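Local coordinates for PaaX domain-containing protein, C-domain protein (Mycobacterium tuberculosis, PDB 3KFW) that is of unknown function but probably binds DNA as a PaaX-like transcriptional repressor, at residues N87-V93 / G121-D127. Residue numbers count along the deposited sequence, not the author numbering.
Sequences NWHMLIV and GVWMRPD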
loop_
_atom_site.group_PDB
_atom_site.type_symbol
_atom_site.label_atom_id
_atom_site.label_comp_id
_atom_site.label_asym_id
_atom_site.label_seq_id
_atom_site.Cartn_x
_atom_site.Cartn_y
_atom_site.Cartn_z
ATOM N N ASN A 87 24.368 -8.922 -1.428
ATOM C CA ASN A 87 23.052 -9.287 -1.911
ATOM C C ASN A 87 22.027 -9.347 -0.796
ATOM O O ASN A 87 22.364 -9.732 0.328
ATOM C CB ASN A 87 23.084 -10.612 -2.641
ATOM C CG ASN A 87 23.817 -10.526 -3.952
ATOM O OD1 ASN A 87 23.287 -10.048 -4.950
ATOM N ND2 ASN A 87 25.042 -11.011 -3.964
ATOM N N TRP A 88 20.791 -8.980 -1.133
ATOM C CA TRP A 88 19.680 -8.992 -0.229
ATOM C C TRP A 88 18.597 -9.960 -0.724
ATOM O O TRP A 88 18.302 -10.032 -1.920
ATOM C CB TRP A 88 19.074 -7.571 -0.164
ATOM C CG TRP A 88 20.009 -6.571 0.445
ATOM C CD1 TRP A 88 21.145 -6.033 -0.134
ATOM C CD2 TRP A 88 19.909 -5.985 1.743
ATOM N NE1 TRP A 88 21.733 -5.151 0.718
ATOM C CE2 TRP A 88 21.012 -5.090 1.878
ATOM C CE3 TRP A 88 18.987 -6.089 2.778
ATOM C CZ2 TRP A 88 21.239 -4.337 3.042
ATOM C CZ3 TRP A 88 19.178 -5.325 3.921
ATOM C CH2 TRP A 88 20.334 -4.467 4.057
ATOM N N HIS A 89 17.998 -10.700 0.199
ATOM C CA HIS A 89 16.755 -11.390 -0.086
ATOM C C HIS A 89 15.634 -10.382 -0.078
ATOM O O HIS A 89 15.585 -9.531 0.806
ATOM C CB HIS A 89 16.485 -12.489 0.950
ATOM C CG HIS A 89 17.324 -13.715 0.741
ATOM N ND1 HIS A 89 17.676 -14.574 1.771
ATOM C CD2 HIS A 89 17.896 -14.213 -0.385
ATOM C CE1 HIS A 89 18.396 -15.559 1.276
ATOM N NE2 HIS A 89 18.542 -15.365 -0.025
HETATM N N MSE A 90 14.719 -10.489 -1.036
HETATM C CA MSE A 90 13.590 -9.568 -1.118
HETATM C C MSE A 90 12.275 -10.276 -1.316
HETATM O O MSE A 90 12.078 -11.060 -2.232
HETATM C CB MSE A 90 13.793 -8.592 -2.249
HETATM C CG MSE A 90 13.054 -7.289 -2.035
HETATM SE SE MSE A 90 13.617 -5.977 -3.378
HETATM C CE MSE A 90 11.989 -6.320 -4.363
ATOM N N LEU A 91 11.343 -9.989 -0.446
ATOM C CA LEU A 91 10.075 -10.599 -0.563
ATOM C C LEU A 91 9.029 -9.489 -0.724
ATOM O O LEU A 91 8.882 -8.669 0.142
ATOM C CB LEU A 91 9.811 -11.475 0.665
ATOM C CG LEU A 91 10.721 -12.682 0.927
ATOM C CD1 LEU A 91 10.376 -13.278 2.342
ATOM C CD2 LEU A 91 10.584 -13.736 -0.131
ATOM N N ILE A 92 8.341 -9.499 -1.868
ATOM C CA ILE A 92 7.299 -8.569 -2.264
ATOM C C ILE A 92 5.947 -9.255 -2.069
ATOM O O ILE A 92 5.691 -10.272 -2.692
ATOM C CB ILE A 92 7.423 -8.246 -3.805
ATOM C CG1 ILE A 92 8.816 -7.776 -4.173
ATOM C CG2 ILE A 92 6.380 -7.180 -4.261
ATOM C CD1 ILE A 92 9.227 -6.632 -3.356
ATOM N N VAL A 93 5.072 -8.710 -1.241
ATOM C CA VAL A 93 3.791 -9.379 -1.100
ATOM C C VAL A 93 2.867 -9.009 -2.254
ATOM O O VAL A 93 2.704 -7.830 -2.558
ATOM C CB VAL A 93 3.172 -9.306 0.350
ATOM C CG1 VAL A 93 4.055 -8.526 1.321
ATOM C CG2 VAL A 93 1.691 -8.851 0.342
ATOM N N GLY A 121 4.567 -3.872 2.164
ATOM C CA GLY A 121 4.619 -5.014 1.244
ATOM C C GLY A 121 6.008 -5.368 0.674
ATOM O O GLY A 121 6.116 -6.238 -0.201
ATOM N N VAL A 122 7.052 -4.669 1.135
ATOM C CA VAL A 122 8.408 -4.904 0.723
ATOM C C VAL A 122 9.278 -5.256 1.950
ATOM O O VAL A 122 9.598 -4.383 2.775
ATOM C CB VAL A 122 9.021 -3.623 0.078
ATOM C CG1 VAL A 122 10.330 -3.945 -0.525
ATOM C CG2 VAL A 122 8.103 -3.030 -0.989
ATOM N N TRP A 123 9.682 -6.517 2.059
ATOM C CA TRP A 123 10.476 -6.977 3.156
ATOM C C TRP A 123 11.825 -7.406 2.605
ATOM O O TRP A 123 11.881 -7.944 1.499
ATOM C CB TRP A 123 9.782 -8.140 3.841
ATOM C CG TRP A 123 8.481 -7.823 4.472
ATOM C CD1 TRP A 123 7.249 -7.771 3.847
ATOM C CD2 TRP A 123 8.231 -7.572 5.851
ATOM N NE1 TRP A 123 6.263 -7.510 4.756
ATOM C CE2 TRP A 123 6.824 -7.371 5.992
ATOM C CE3 TRP A 123 9.049 -7.489 6.987
ATOM C CZ2 TRP A 123 6.225 -7.047 7.212
ATOM C CZ3 TRP A 123 8.459 -7.189 8.211
ATOM C CH2 TRP A 123 7.062 -6.960 8.315
HETATM N N MSE A 124 12.912 -7.142 3.340
HETATM C CA MSE A 124 14.272 -7.452 2.844
HETATM C C MSE A 124 15.146 -7.844 3.962
HETATM O O MSE A 124 14.845 -7.555 5.106
HETATM C CB MSE A 124 14.981 -6.244 2.245
HETATM C CG MSE A 124 14.350 -5.710 1.066
HETATM SE SE MSE A 124 15.097 -3.984 0.555
HETATM C CE MSE A 124 16.743 -4.641 -0.273
ATOM N N ARG A 125 16.255 -8.471 3.619
ATOM C CA ARG A 125 17.332 -8.723 4.568
ATOM C C ARG A 125 18.537 -9.174 3.767
ATOM O O ARG A 125 18.389 -9.543 2.613
ATOM C CB ARG A 125 16.938 -9.767 5.640
ATOM C CG ARG A 125 16.817 -11.179 5.113
ATOM C CD ARG A 125 17.592 -12.151 5.979
ATOM N NE ARG A 125 17.661 -11.636 7.342
ATOM C CZ ARG A 125 18.779 -11.278 7.955
ATOM N NH1 ARG A 125 19.926 -11.388 7.340
ATOM N NH2 ARG A 125 18.720 -10.802 9.182
ATOM N N PRO A 126 19.750 -9.098 4.352
ATOM C CA PRO A 126 20.918 -9.613 3.614
ATOM C C PRO A 126 20.793 -11.121 3.385
ATOM O O PRO A 126 20.136 -11.780 4.164
ATOM C CB PRO A 126 22.081 -9.297 4.544
ATOM C CG PRO A 126 21.592 -8.206 5.437
ATOM C CD PRO A 126 20.132 -8.376 5.587
ATOM N N ASP A 127 21.406 -11.689 2.352
ATOM C CA ASP A 127 21.198 -13.110 2.126
ATOM C C ASP A 127 22.165 -13.998 2.913
ATOM O O ASP A 127 22.372 -15.153 2.533
ATOM C CB ASP A 127 21.216 -13.446 0.634
ATOM C CG ASP A 127 22.590 -13.382 0.041
ATOM O OD1 ASP A 127 23.488 -12.876 0.732
ATOM O OD2 ASP A 127 22.795 -13.844 -1.113
#
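Selenomethionines M90 and M124 meet at the apolar centre, CG of M90 lying 3.7 Å from CG of M124, as expected of a non-hydrogen-bonded pair whose CA atoms are 4.5 Å apart. On the same face, I92 CD1 reaches V122 CG1 at 4.1 Å. A second subunit packs here, its M90 and V122 meeting their counterparts, so the contact is part of a subunit interface. M124 CE also lies 3.7 Å from W88 CB, and L154 of helix 151-158 covers both residues. Over the six-membered ring of W88 sits P126, its CG 4.2 Å from the centroid and 16° off the normal, a CH-pi contact.

The axes of strands 88-93 and 122-126 run at 165°, antiparallel, as the central pair of a four-stranded sheet; the order 116-119, 122-126, 88-93, 141-147 fits the ferredoxin-like core of the Cas2-like domain. L91 and W123 share the other face, covered by helix 100-112.

Backbone pairing is most linear at L91 and W123: L91 N to W123 O is 2.9 Å (172°) and W123 N to L91 O 3.0 Å (171°). Towards D127 the bonds bend: H89 N to R125 O is short at 2.7 Å but weak, at 130°. The guanidinium of R125 folds back, NH1 donating to P126 O (3.2 Å), while NE bonds R114 O. At the polar edge, D127 N donates to N87 O (3.0 Å), while D127 CB lies over the H89 ring, 3.5 Å from its centroid.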